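Local coordinates for protein aminotransferase class-III (Ochrobactrum anthropi, PDB 5GHG) that probably transfers amino groups between amines and carbonyl compounds as a pyridoxal-phosphate-dependent omega-transaminase, with its cofactor bound here as the aminated form PMP, at residues 80-85 with 326-331; 113-118 with 295-300; 264-269 with 286-291; 279-284 with 300-305. The protein carries 1 engineered substitution. All coordinates share one frame; numbering follows the deposited sequence.

In the fold
All four contacts are largely buried, but their chemistry follows their place in the fold. Contact 3, about 10 Å from the chain's centre with every touching residue buried, joins two loops through one polar pair and apolar packing. Contact 1 lies about 26 Å out, where a loop packs on a helix start at the subunit interface. Contacts 2 and 4 are neighbours in one mixed sheet: strand 297-301 pairs with 111-115 in the first and with 282-285 in the second, sharing L300. Main-chain ladders carry both, with aromatic packing in contact 2 and a salt bridge at the exposed R304 of contact 4. Contacts 2 and 3 reach PMP and meet where S286 OG hydrogen-bonds S297 OG.

Contact 1: residues 80-85 with 326-331; sequences LPFYHT and SGHPVA
P329 lays its ring against the main chain of the opposite loop, with CG 3.8 Å from F82 CA, and the same CG lies 3.9 Å from L80 O. Beside it the imidazole of H328 meets the phenyl ring of F82: H328 CD2 comes to 3.7 Å from F82 CD1, at the edge of the phenyl ring. The two planes stand 47° apart, so the pair is neither a stack nor a T. In both residues CG is anti to the backbone N, and one side chain runs nearly perpendicular to the other. H328 is the N-cap of helix 329-344. Its ND1 accepts from V330 N at 3.2 Å, a bent bond (138°) lying near the ring plane, while NE2 is hydrogen-bonded to S292 O of the second subunit; together these fix the ring's rotation and suit a neutral imidazole protonated on NE2. V330 CG2 sits 3.3 Å from P81 O, a buried carbonyl with no polar partner in the model. Y83 turns its hydroxyl to E52 of the second subunit. The loop 80-85 thus runs from helix 67-77, whose A73, Q76 and M77 pack on V330, across the start of helix 329-344 at the dimer interface.

Contact 2: residues 113-118 with 295-300; sequences YFTNSG and PISAFL. With PMP (4'-deoxy-4'-aminopyridoxal-5'-phosphate), chain C.
Y113, S297 and F299 bury the most surface. Y113 sets its CB over one face of the F299 phenyl, a CH-pi contact 3.7 Å from the ring centroid and 22° off the normal. The rings are nearly parallel (7°) yet offset until little of one lies over the other, with Y113 CD1 3.5 Å from F299 CE2. F299 CG lies between the backbone N and the carbonyl carbon (chi1 61°), which brings the ring tip back toward Y113. Their main chains form a hydrogen-bonded antiparallel pair, Y113 N to F299 O and F299 N to Y113 O, both 2.9 Å. This ladder closes the edge of the mixed seven-stranded sheet, the fold-type I architecture of PLP enzymes. On the other face, F114 CD1 rests 3.7 Å from A298 CB. S297 and T115 are also a hydrogen-bonded pair, but with the N-H groups above the carbonyl planes. On the side of Y113 and F299, S297 CB packs 3.4 Å from T115 OG1, and S297 OG hydrogen-bonds S286 OG. T115 OG1 donates to S117 O at 2.9 Å. S117 OG caps helix 118-135 at E120 N and bonds E120 OE2 of the second subunit. G118 N donates to PMP O2P at 3.0 Å.

Contact 3: residues 264-269 with 286-291; sequences FGRTGN and SKQLSS. With PMP (4'-deoxy-4'-aminopyridoxal-5'-phosphate), chain C.
Two orientations define this contact: F264 and L289 run alongside each other in one direction, while R266 comes across Q288. The F264 ring follows the 3-10 segment 288-289, its CD2 3.6 Å from L289 N and its CZ 3.6 Å from L289 CD1. Q288 extends beyond CG, and its OE1 takes a hydrogen bond from R266 NH2 at 2.8 Å. That bond is bent (139° at H), with NH2 above the carbonyl plane and the guanidinium and amide planes 40° apart. R266 folds at chi2 and chi3 to get there, while its NH1 is held by P427 O and L379 O; Q288 NE2 goes to G263 O. Next to Q288, K287 NZ closely approaches PMP N4A (3.3 Å), consistent with the Schiff-base lysine of the family, and is hydrogen-bonded to L57 O and to T324 of the second subunit. F264, in the loop after strand 254-258, and L289, in the loop after strand 282-285, pack together against L101 and M104 of helix 93-104 and A335 and L339 of helix 329-344.

Contact 4: residues 279-284 with 300-305; sequences KPDILV and LINERV
L300 opens the segment with a two-way bridge to L283: L283 N donates to L300 O at 3.0 Å, and L300 N to L283 O at 2.8 Å. The pairing belongs to the beta hairpin of strands 282-285 and 297-301, which leads into helix 303-306. I301 follows in a non-hydrogen-bonded pair with I282, its CG2 4.1 Å from I282 CG1. Just past the strand, N302 N donates to D281 O (3.0 Å), nearly along the C=O axis. The N302 amide then works twice: ND2 donates to the anti lone pair of D281 OD1 (3.1 Å), with the amide and carboxylate planes 75° apart, while N302 OD1 caps helix 303-306 by accepting from V305 N at 3.0 Å and 162°. R304, extended from CG to NE, brings NH1 to D281 OD1 (3.0 Å), meeting it from above the carboxylate plane as a salt bridge. V305 CG2 lies 3.8 Å from D281 CB and also touches I282 CG1. With OD1 gripped by two donors and OD2 by L255 N and a water, D281 is probably ionised.

Contact 1: residues 80-85 with 326-331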
loop_
_atom_site.group_PDB
_atom_site.type_symbol
_atom_site.label_atom_id
_atom_site.label_comp_id
_atom_site.label_asym_id
_atom_site.label_seq_id
_atom_site.Cartn_x
_atom_site.Cartn_y
_atom_site.Cartn_z
ATOM N N LEU B 80 -17.992 7.425 12.213
ATOM C CA LEU B 80 -17.623 6.025 12.048
ATOM C C LEU B 80 -16.198 6.019 11.492
ATOM O O LEU B 80 -15.999 6.160 10.275
ATOM C CB LEU B 80 -18.572 5.291 11.115
ATOM C CG LEU B 80 -18.187 3.828 10.855
ATOM C CD1 LEU B 80 -18.408 3.012 12.120
ATOM C CD2 LEU B 80 -18.983 3.279 9.678
ATOM N N PRO B 81 -15.188 5.888 12.357
ATOM C CA PRO B 81 -13.804 6.034 11.870
ATOM C C PRO B 81 -13.361 4.890 10.976
ATOM O O PRO B 81 -12.481 5.092 10.142
ATOM C CB PRO B 81 -12.976 6.094 13.166
ATOM C CG PRO B 81 -13.804 5.322 14.160
ATOM C CD PRO B 81 -15.245 5.654 13.809
ATOM N N PHE B 82 -13.955 3.706 11.111
ATOM C CA PHE B 82 -13.586 2.598 10.247
ATOM C C PHE B 82 -14.661 1.540 10.244
ATOM O O PHE B 82 -15.274 1.261 11.274
ATOM C CB PHE B 82 -12.260 1.937 10.674
ATOM C CG PHE B 82 -11.912 0.728 9.836
ATOM C CD1 PHE B 82 -11.346 0.881 8.585
ATOM C CD2 PHE B 82 -12.201 -0.548 10.281
ATOM C CE1 PHE B 82 -11.053 -0.226 7.792
ATOM C CE2 PHE B 82 -11.911 -1.655 9.502
ATOM C CZ PHE B 82 -11.332 -1.498 8.264
ATOM N N TYR B 83 -14.867 0.948 9.079
ATOM C CA TYR B 83 -15.585 -0.308 8.954
ATOM C C TYR B 83 -15.246 -0.869 7.581
ATOM O O TYR B 83 -14.690 -0.174 6.731
ATOM C CB TYR B 83 -17.097 -0.136 9.152
ATOM C CG TYR B 83 -17.721 -1.325 9.819
ATOM C CD1 TYR B 83 -17.476 -1.594 11.157
ATOM C CD2 TYR B 83 -18.539 -2.204 9.109
ATOM C CE1 TYR B 83 -18.013 -2.705 11.779
ATOM C CE2 TYR B 83 -19.098 -3.318 9.723
ATOM C CZ TYR B 83 -18.835 -3.556 11.052
ATOM O OH TYR B 83 -19.366 -4.644 11.677
ATOM N N HIS B 84 -15.572 -2.139 7.389
ATOM C CA HIS B 84 -15.174 -2.869 6.183
ATOM C C HIS B 84 -16.338 -3.180 5.249
ATOM O O HIS B 84 -16.120 -3.807 4.213
ATOM C CB HIS B 84 -14.505 -4.181 6.598
ATOM C CG HIS B 84 -15.420 -5.096 7.347
ATOM N ND1 HIS B 84 -15.794 -4.865 8.652
ATOM C CD2 HIS B 84 -16.079 -6.214 6.962
ATOM C CE1 HIS B 84 -16.626 -5.812 9.047
ATOM N NE2 HIS B 84 -16.825 -6.634 8.036
ATOM N N THR B 85 -17.550 -2.731 5.568
ATOM C CA THR B 85 -18.750 -3.414 5.094
ATOM C C THR B 85 -19.349 -2.850 3.803
ATOM O O THR B 85 -19.672 -3.607 2.886
ATOM C CB THR B 85 -19.812 -3.427 6.200
ATOM O OG1 THR B 85 -20.842 -4.361 5.850
ATOM C CG2 THR B 85 -20.400 -2.008 6.403
ATOM N N SER B 326 -14.774 -2.111 0.494
ATOM C CA SER B 326 -14.093 -1.796 1.743
ATOM C C SER B 326 -13.039 -0.686 1.628
ATOM O O SER B 326 -11.942 -0.801 2.167
ATOM C CB SER B 326 -13.453 -3.055 2.333
ATOM O OG SER B 326 -14.355 -3.717 3.207
ATOM N N GLY B 327 -13.371 0.376 0.923
ATOM C CA GLY B 327 -12.570 1.595 1.030
ATOM C C GLY B 327 -12.649 2.155 2.439
ATOM O O GLY B 327 -13.585 1.881 3.197
ATOM N N HIS B 328 -11.640 2.918 2.810
ATOM C CA HIS B 328 -11.585 3.503 4.132
ATOM C C HIS B 328 -12.518 4.713 4.206
ATOM O O HIS B 328 -12.366 5.646 3.414
ATOM C CB HIS B 328 -10.164 3.923 4.484
ATOM C CG HIS B 328 -9.988 4.208 5.948
ATOM N ND1 HIS B 328 -10.516 5.328 6.551
ATOM C CD2 HIS B 328 -9.389 3.496 6.929
ATOM C CE1 HIS B 328 -10.240 5.302 7.836
ATOM N NE2 HIS B 328 -9.562 4.200 8.096
ATOM N N PRO B 329 -13.482 4.731 5.131
ATOM C CA PRO B 329 -14.512 5.783 5.080
ATOM C C PRO B 329 -13.980 7.181 5.344
ATOM O O PRO B 329 -14.537 8.142 4.802
ATOM C CB PRO B 329 -15.518 5.353 6.159
ATOM C CG PRO B 329 -14.726 4.442 7.069
ATOM C CD PRO B 329 -13.749 3.744 6.193
ATOM N N VAL B 330 -12.933 7.331 6.153
ATOM C CA VAL B 330 -12.384 8.663 6.385
ATOM C C VAL B 330 -11.682 9.162 5.125
ATOM O O VAL B 330 -11.870 10.316 4.694
ATOM C CB VAL B 330 -11.442 8.686 7.593
ATOM C CG1 VAL B 330 -10.951 10.109 7.868
ATOM C CG2 VAL B 330 -12.129 8.117 8.838
ATOM N N ALA B 331 -10.869 8.310 4.515
ATOM C CA ALA B 331 -10.196 8.685 3.266
ATOM C C ALA B 331 -11.204 8.978 2.171
ATOM O O ALA B 331 -11.038 9.946 1.412
ATOM C CB ALA B 331 -9.227 7.594 2.839
#

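Contact 2: residues 113-118 with 295-300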
loop_
_atom_site.group_PDB
_atom_site.type_symbol
_atom_site.label_atom_id
_atom_site.label_comp_id
_atom_site.label_asym_id
_atom_site.label_seq_id
_atom_site.Cartn_x
_atom_site.Cartn_y
_atom_site.Cartn_z
ATOM N N TYR B 113 -13.472 0.393 -7.667
ATOM C CA TYR B 113 -12.830 -0.372 -6.593
ATOM C C TYR B 113 -11.812 0.523 -5.894
ATOM O O TYR B 113 -11.160 1.339 -6.544
ATOM C CB TYR B 113 -12.107 -1.606 -7.141
ATOM C CG TYR B 113 -12.995 -2.576 -7.900
ATOM C CD1 TYR B 113 -13.454 -2.292 -9.183
ATOM C CD2 TYR B 113 -13.368 -3.791 -7.324
ATOM C CE1 TYR B 113 -14.271 -3.195 -9.866
ATOM C CE2 TYR B 113 -14.153 -4.712 -8.011
ATOM C CZ TYR B 113 -14.601 -4.413 -9.265
ATOM O OH TYR B 113 -15.413 -5.308 -9.917
ATOM N N PHE B 114 -11.651 0.346 -4.579
ATOM C CA PHE B 114 -10.764 1.207 -3.801
ATOM C C PHE B 114 -9.607 0.447 -3.195
ATOM O O PHE B 114 -9.755 -0.716 -2.797
ATOM C CB PHE B 114 -11.550 1.949 -2.697
ATOM C CG PHE B 114 -12.587 2.879 -3.247
ATOM C CD1 PHE B 114 -12.208 4.077 -3.813
ATOM C CD2 PHE B 114 -13.916 2.526 -3.257
ATOM C CE1 PHE B 114 -13.152 4.931 -4.371
ATOM C CE2 PHE B 114 -14.869 3.360 -3.813
ATOM C CZ PHE B 114 -14.491 4.573 -4.362
ATOM N N THR B 115 -8.456 1.114 -3.145
ATOM C CA THR B 115 -7.251 0.621 -2.470
ATOM C C THR B 115 -6.646 1.794 -1.717
ATOM O O THR B 115 -7.192 2.907 -1.710
ATOM C CB THR B 115 -6.230 0.051 -3.462
ATOM O OG1 THR B 115 -5.746 1.106 -4.310
ATOM C CG2 THR B 115 -6.859 -1.032 -4.345
ATOM N N ASN B 116 -5.503 1.568 -1.085
ATOM C CA ASN B 116 -4.818 2.663 -0.437
ATOM C C ASN B 116 -3.899 3.419 -1.379
ATOM O O ASN B 116 -3.837 4.651 -1.335
ATOM C CB ASN B 116 -4.028 2.144 0.766
ATOM C CG ASN B 116 -4.903 1.434 1.762
ATOM O OD1 ASN B 116 -5.737 2.053 2.402
ATOM N ND2 ASN B 116 -4.755 0.112 1.850
ATOM N N SER B 117 -3.203 2.706 -2.254
ATOM C CA SER B 117 -2.149 3.290 -3.067
ATOM C C SER B 117 -2.380 2.983 -4.536
ATOM O O SER B 117 -3.086 2.041 -4.887
ATOM C CB SER B 117 -0.773 2.736 -2.646
ATOM O OG SER B 117 -0.728 1.347 -2.903
ATOM N N GLY B 118 -1.724 3.774 -5.394
ATOM C CA GLY B 118 -1.706 3.463 -6.815
ATOM C C GLY B 118 -1.057 2.120 -7.106
ATOM O O GLY B 118 -1.506 1.387 -7.991
ATOM N N PRO B 295 -4.284 8.790 2.268
ATOM C CA PRO B 295 -4.030 7.782 1.218
ATOM C C PRO B 295 -5.332 7.135 0.769
ATOM O O PRO B 295 -6.084 6.595 1.591
ATOM C CB PRO B 295 -3.130 6.749 1.931
ATOM C CG PRO B 295 -2.795 7.334 3.276
ATOM C CD PRO B 295 -3.784 8.382 3.593
ATOM N N ILE B 296 -5.593 7.185 -0.528
ATOM C CA ILE B 296 -6.689 6.438 -1.133
ATOM C C ILE B 296 -6.467 6.405 -2.649
ATOM O O ILE B 296 -5.971 7.362 -3.241
ATOM C CB ILE B 296 -8.067 7.035 -0.784
ATOM C CG1 ILE B 296 -9.179 6.224 -1.439
ATOM C CG2 ILE B 296 -8.141 8.476 -1.249
ATOM C CD1 ILE B 296 -10.593 6.596 -0.989
ATOM N N SER B 297 -6.821 5.287 -3.256
ATOM C CA SER B 297 -6.738 5.136 -4.703
ATOM C C SER B 297 -7.955 4.354 -5.162
ATOM O O SER B 297 -8.673 3.766 -4.356
ATOM C CB SER B 297 -5.446 4.435 -5.120
ATOM O OG SER B 297 -4.333 5.103 -4.546
ATOM N N ALA B 298 -8.159 4.334 -6.470
ATOM C CA ALA B 298 -9.349 3.711 -7.035
ATOM C C ALA B 298 -9.026 3.277 -8.447
ATOM O O ALA B 298 -8.172 3.877 -9.111
ATOM C CB ALA B 298 -10.548 4.668 -7.050
ATOM N N PHE B 299 -9.716 2.246 -8.910
ATOM C CA PHE B 299 -9.754 2.011 -10.347
ATOM C C PHE B 299 -11.195 1.761 -10.777
ATOM O O PHE B 299 -12.026 1.279 -9.996
ATOM C CB PHE B 299 -8.811 0.892 -10.781
ATOM C CG PHE B 299 -9.109 -0.461 -10.179
ATOM C CD1 PHE B 299 -8.529 -0.848 -8.976
ATOM C CD2 PHE B 299 -9.924 -1.375 -10.859
ATOM C CE1 PHE B 299 -8.771 -2.106 -8.447
ATOM C CE2 PHE B 299 -10.188 -2.627 -10.326
ATOM C CZ PHE B 299 -9.614 -3.000 -9.122
ATOM N N LEU B 300 -11.489 2.154 -12.008
ATOM C CA LEU B 300 -12.789 1.946 -12.630
ATOM C C LEU B 300 -12.645 0.896 -13.723
ATOM O O LEU B 300 -11.615 0.849 -14.416
ATOM C CB LEU B 300 -13.297 3.243 -13.249
ATOM C CG LEU B 300 -13.686 4.356 -12.264
ATOM C CD1 LEU B 300 -13.693 5.690 -12.977
ATOM C CD2 LEU B 300 -15.067 4.045 -11.748
HETATM N N1 PMP C . 1.079 5.033 -11.267
HETATM C C2 PMP C . 1.633 6.254 -11.500
HETATM C C2A PMP C . 1.495 6.860 -12.865
HETATM C C3 PMP C . 2.359 6.935 -10.499
HETATM O O3 PMP C . 2.961 8.122 -10.825
HETATM C C4 PMP C . 2.474 6.356 -9.200
HETATM C C4A PMP C . 3.162 7.047 -8.036
HETATM N N4A PMP C . 4.367 7.759 -8.374
HETATM C C5 PMP C . 1.865 5.089 -8.996
HETATM C C6 PMP C . 1.133 4.485 -10.006
HETATM C C5A PMP C . 1.955 4.363 -7.688
HETATM O O4P PMP C . 1.200 5.048 -6.686
HETATM P P PMP C . 1.617 4.856 -5.111
HETATM O O1P PMP C . 1.742 3.403 -4.828
HETATM O O2P PMP C . 0.478 5.524 -4.361
HETATM O O3P PMP C . 2.948 5.535 -4.877
HETATM O O HOH W 1 -7.622 4.269 1.912
#

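Contact 3: residues 264-269 with 286-291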
loop_
_atom_site.group_PDB
_atom_site.type_symbol
_atom_site.label_atom_id
_atom_site.label_comp_id
_atom_site.label_asym_id
_atom_site.label_seq_id
_atom_site.Cartn_x
_atom_site.Cartn_y
_atom_site.Cartn_z
ATOM N N PHE B 264 -7.773 14.343 -12.656
ATOM C CA PHE B 264 -8.341 15.473 -11.921
ATOM C C PHE B 264 -7.682 16.799 -12.266
ATOM O O PHE B 264 -7.418 17.614 -11.391
ATOM C CB PHE B 264 -8.330 15.182 -10.414
ATOM C CG PHE B 264 -9.002 13.878 -10.073
ATOM C CD1 PHE B 264 -10.384 13.760 -10.166
ATOM C CD2 PHE B 264 -8.265 12.751 -9.767
ATOM C CE1 PHE B 264 -11.009 12.534 -9.902
ATOM C CE2 PHE B 264 -8.871 11.532 -9.503
ATOM C CZ PHE B 264 -10.244 11.424 -9.576
ATOM N N GLY B 265 -7.458 17.041 -13.560
ATOM C CA GLY B 265 -7.150 18.375 -14.069
ATOM C C GLY B 265 -5.706 18.650 -14.441
ATOM O O GLY B 265 -5.411 19.734 -14.943
ATOM N N ARG B 266 -4.806 17.690 -14.263
ATOM C CA ARG B 266 -3.380 17.955 -14.419
ATOM C C ARG B 266 -2.997 18.321 -15.857
ATOM O O ARG B 266 -2.073 19.110 -16.059
ATOM C CB ARG B 266 -2.578 16.745 -13.941
ATOM C CG ARG B 266 -1.070 16.858 -14.103
ATOM C CD ARG B 266 -0.539 18.107 -13.446
ATOM N NE ARG B 266 -0.852 18.182 -12.017
ATOM C CZ ARG B 266 -0.538 19.215 -11.244
ATOM N NH1 ARG B 266 0.084 20.274 -11.772
ATOM N NH2 ARG B 266 -0.846 19.203 -9.974
ATOM N N THR B 267 -3.669 17.756 -16.862
ATOM C CA THR B 267 -3.203 17.905 -18.246
ATOM C C THR B 267 -4.044 18.889 -19.064
ATOM O O THR B 267 -3.910 18.930 -20.289
ATOM C CB THR B 267 -3.141 16.553 -18.960
ATOM O OG1 THR B 267 -4.471 16.050 -19.167
ATOM C CG2 THR B 267 -2.337 15.561 -18.144
ATOM N N GLY B 268 -4.882 19.693 -18.414
ATOM C CA GLY B 268 -5.732 20.634 -19.112
ATOM C C GLY B 268 -7.140 20.139 -19.334
ATOM O O GLY B 268 -7.982 20.889 -19.842
ATOM N N ASN B 269 -7.403 18.882 -19.006
ATOM C CA ASN B 269 -8.760 18.351 -18.944
ATOM C C ASN B 269 -8.878 17.572 -17.644
ATOM O O ASN B 269 -7.878 17.331 -16.955
ATOM C CB ASN B 269 -9.056 17.462 -20.153
ATOM C CG ASN B 269 -9.107 18.255 -21.440
ATOM O OD1 ASN B 269 -10.089 18.920 -21.713
ATOM N ND2 ASN B 269 -8.030 18.215 -22.216
ATOM N N SER B 286 -5.295 8.036 -8.319
ATOM C CA SER B 286 -4.854 8.256 -6.956
ATOM C C SER B 286 -4.467 9.725 -6.795
ATOM O O SER B 286 -4.904 10.569 -7.587
ATOM C CB SER B 286 -3.690 7.327 -6.602
ATOM O OG SER B 286 -3.319 7.475 -5.231
ATOM N N LYS B 287 -3.667 10.035 -5.782
ATOM C CA LYS B 287 -3.005 11.343 -5.694
ATOM C C LYS B 287 -3.984 12.496 -5.656
ATOM O O LYS B 287 -4.519 12.809 -4.583
ATOM C CB LYS B 287 -2.020 11.516 -6.842
ATOM C CG LYS B 287 -0.722 10.732 -6.646
ATOM C CD LYS B 287 0.244 11.040 -7.787
ATOM C CE LYS B 287 1.296 9.954 -7.925
ATOM N NZ LYS B 287 2.512 10.192 -7.165
ATOM N N GLN B 288 -4.236 13.150 -6.804
ATOM C CA GLN B 288 -5.128 14.302 -6.754
ATOM C C GLN B 288 -6.557 13.914 -6.408
ATOM O O GLN B 288 -7.364 14.796 -6.126
ATOM C CB GLN B 288 -5.111 15.088 -8.076
ATOM C CG GLN B 288 -3.734 15.642 -8.426
ATOM C CD GLN B 288 -3.775 16.839 -9.361
ATOM O OE1 GLN B 288 -3.179 17.877 -9.068
ATOM N NE2 GLN B 288 -4.462 16.703 -10.493
ATOM N N LEU B 289 -6.885 12.623 -6.441
ATOM C CA LEU B 289 -8.172 12.152 -5.938
ATOM C C LEU B 289 -8.460 12.693 -4.539
ATOM O O LEU B 289 -9.588 13.095 -4.230
ATOM C CB LEU B 289 -8.172 10.621 -5.931
ATOM C CG LEU B 289 -9.376 9.886 -5.360
ATOM C CD1 LEU B 289 -10.629 10.226 -6.155
ATOM C CD2 LEU B 289 -9.127 8.375 -5.354
ATOM N N SER B 290 -7.442 12.736 -3.677
ATOM C CA SER B 290 -7.588 13.296 -2.342
ATOM C C SER B 290 -6.621 14.440 -2.083
ATOM O O SER B 290 -6.496 14.889 -0.927
ATOM C CB SER B 290 -7.396 12.205 -1.277
ATOM O OG SER B 290 -6.019 11.804 -1.225
ATOM N N SER B 291 -5.921 14.911 -3.116
ATOM C CA SER B 291 -4.782 15.818 -2.952
ATOM C C SER B 291 -3.753 15.262 -1.965
ATOM O O SER B 291 -3.016 16.017 -1.323
ATOM C CB SER B 291 -5.248 17.222 -2.518
ATOM O OG SER B 291 -5.956 17.843 -3.577
HETATM N N1 PMP C . 1.079 5.033 -11.267
HETATM C C2 PMP C . 1.633 6.254 -11.500
HETATM C C2A PMP C . 1.495 6.860 -12.865
HETATM C C3 PMP C . 2.359 6.935 -10.499
HETATM O O3 PMP C . 2.961 8.122 -10.825
HETATM C C4 PMP C . 2.474 6.356 -9.200
HETATM C C4A PMP C . 3.162 7.047 -8.036
HETATM N N4A PMP C . 4.367 7.759 -8.374
HETATM C C5 PMP C . 1.865 5.089 -8.996
HETATM C C6 PMP C . 1.133 4.485 -10.006
HETATM C C5A PMP C . 1.955 4.363 -7.688
HETATM O O4P PMP C . 1.200 5.048 -6.686
HETATM P P PMP C . 1.617 4.856 -5.111
HETATM O O1P PMP C . 1.742 3.403 -4.828
HETATM O O2P PMP C . 0.478 5.524 -4.361
HETATM O O3P PMP C . 2.948 5.535 -4.877
#

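Contact 4: residues 279-284 with 300-305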
loop_
_atom_site.group_PDB
_atom_site.type_symbol
_atom_site.label_atom_id
_atom_site.label_comp_id
_atom_site.label_asym_id
_atom_site.label_seq_id
_atom_site.Cartn_x
_atom_site.Cartn_y
_atom_site.Cartn_z
ATOM N N LYS B 279 -9.387 5.671 -24.952
ATOM C CA LYS B 279 -10.650 5.019 -24.625
ATOM C C LYS B 279 -10.333 3.780 -23.797
ATOM O O LYS B 279 -10.439 2.655 -24.275
ATOM C CB LYS B 279 -11.433 4.667 -25.900
ATOM C CG LYS B 279 -11.842 5.906 -26.677
ATOM C CD LYS B 279 -12.780 5.589 -27.836
ATOM C CE LYS B 279 -13.270 6.884 -28.497
ATOM N NZ LYS B 279 -13.830 6.636 -29.863
ATOM N N PRO B 280 -9.929 3.976 -22.534
ATOM C CA PRO B 280 -9.512 2.840 -21.720
ATOM C C PRO B 280 -10.672 1.943 -21.316
ATOM O O PRO B 280 -11.814 2.391 -21.183
ATOM C CB PRO B 280 -8.883 3.501 -20.490
ATOM C CG PRO B 280 -9.564 4.843 -20.399
ATOM C CD PRO B 280 -9.772 5.259 -21.839
ATOM N N ASP B 281 -10.348 0.668 -21.094
ATOM C CA ASP B 281 -11.267 -0.265 -20.454
ATOM C C ASP B 281 -11.195 -0.201 -18.933
ATOM O O ASP B 281 -12.177 -0.536 -18.256
ATOM C CB ASP B 281 -10.960 -1.697 -20.907
ATOM C CG ASP B 281 -11.091 -1.872 -22.403
ATOM O OD1 ASP B 281 -12.240 -1.936 -22.871
ATOM O OD2 ASP B 281 -10.046 -1.927 -23.111
ATOM N N ILE B 282 -10.043 0.201 -18.410
ATOM C CA ILE B 282 -9.754 0.283 -16.986
ATOM C C ILE B 282 -9.028 1.609 -16.755
ATOM O O ILE B 282 -8.118 1.960 -17.514
ATOM C CB ILE B 282 -8.889 -0.906 -16.516
ATOM C CG1 ILE B 282 -9.577 -2.241 -16.830
ATOM C CG2 ILE B 282 -8.524 -0.795 -15.010
ATOM C CD1 ILE B 282 -8.730 -3.462 -16.464
ATOM N N LEU B 283 -9.415 2.337 -15.710
ATOM C CA LEU B 283 -8.817 3.639 -15.413
ATOM C C LEU B 283 -8.391 3.650 -13.945
ATOM O O LEU B 283 -9.208 3.369 -13.071
ATOM C CB LEU B 283 -9.798 4.781 -15.697
ATOM C CG LEU B 283 -9.220 6.190 -15.721
ATOM C CD1 LEU B 283 -10.029 7.070 -16.660
ATOM C CD2 LEU B 283 -9.182 6.802 -14.325
ATOM N N VAL B 284 -7.127 3.991 -13.688
ATOM C CA VAL B 284 -6.528 3.934 -12.353
ATOM C C VAL B 284 -6.281 5.357 -11.872
ATOM O O VAL B 284 -5.724 6.186 -12.610
ATOM C CB VAL B 284 -5.228 3.119 -12.344
ATOM C CG1 VAL B 284 -4.703 2.954 -10.896
ATOM C CG2 VAL B 284 -5.393 1.743 -13.029
ATOM N N LEU B 300 -11.489 2.154 -12.008
ATOM C CA LEU B 300 -12.789 1.946 -12.630
ATOM C C LEU B 300 -12.645 0.896 -13.723
ATOM O O LEU B 300 -11.615 0.849 -14.416
ATOM C CB LEU B 300 -13.297 3.243 -13.249
ATOM C CG LEU B 300 -13.686 4.356 -12.264
ATOM C CD1 LEU B 300 -13.693 5.690 -12.977
ATOM C CD2 LEU B 300 -15.067 4.045 -11.748
ATOM N N ILE B 301 -13.681 0.078 -13.899
ATOM C CA ILE B 301 -13.704 -0.863 -15.011
ATOM C C ILE B 301 -15.010 -0.712 -15.772
ATOM O O ILE B 301 -16.056 -0.381 -15.193
ATOM C CB ILE B 301 -13.514 -2.328 -14.546
ATOM C CG1 ILE B 301 -14.691 -2.769 -13.702
ATOM C CG2 ILE B 301 -12.213 -2.478 -13.754
ATOM C CD1 ILE B 301 -14.628 -4.233 -13.325
ATOM N N ASN B 302 -14.956 -0.968 -17.076
ATOM C CA ASN B 302 -16.164 -0.827 -17.876
ATOM C C ASN B 302 -16.939 -2.144 -17.890
ATOM O O ASN B 302 -16.564 -3.130 -17.232
ATOM C CB ASN B 302 -15.831 -0.310 -19.266
ATOM C CG ASN B 302 -15.016 -1.283 -20.094
ATOM O OD1 ASN B 302 -14.791 -2.420 -19.703
ATOM N ND2 ASN B 302 -14.591 -0.840 -21.258
ATOM N N GLU B 303 -18.058 -2.161 -18.616
ATOM C CA GLU B 303 -18.908 -3.343 -18.616
ATOM C C GLU B 303 -18.226 -4.518 -19.330
ATOM O O GLU B 303 -18.364 -5.667 -18.908
ATOM C CB GLU B 303 -20.257 -3.019 -19.265
ATOM C CG GLU B 303 -21.276 -4.157 -19.176
ATOM C CD GLU B 303 -21.666 -4.494 -17.741
ATOM O OE1 GLU B 303 -22.026 -5.658 -17.494
ATOM O OE2 GLU B 303 -21.609 -3.599 -16.845
ATOM N N ARG B 304 -17.484 -4.233 -20.393
ATOM C CA ARG B 304 -16.717 -5.260 -21.075
ATOM C C ARG B 304 -15.843 -6.040 -20.097
ATOM O O ARG B 304 -15.809 -7.271 -20.119
ATOM C CB ARG B 304 -15.856 -4.619 -22.167
ATOM C CG ARG B 304 -14.895 -5.550 -22.887
ATOM C CD ARG B 304 -13.913 -4.742 -23.700
ATOM N NE ARG B 304 -13.026 -5.569 -24.513
ATOM C CZ ARG B 304 -12.015 -5.095 -25.228
ATOM N NH1 ARG B 304 -11.744 -3.793 -25.217
ATOM N NH2 ARG B 304 -11.272 -5.923 -25.950
ATOM N N VAL B 305 -15.134 -5.323 -19.212
ATOM C CA VAL B 305 -14.309 -5.986 -18.216
ATOM C C VAL B 305 -15.165 -6.659 -17.166
ATOM O O VAL B 305 -14.901 -7.799 -16.771
ATOM C CB VAL B 305 -13.323 -4.983 -17.582
ATOM C CG1 VAL B 305 -12.551 -5.622 -16.432
ATOM C CG2 VAL B 305 -12.370 -4.432 -18.640
HETATM O O HOH W 2 -10.166 -1.403 -25.578
#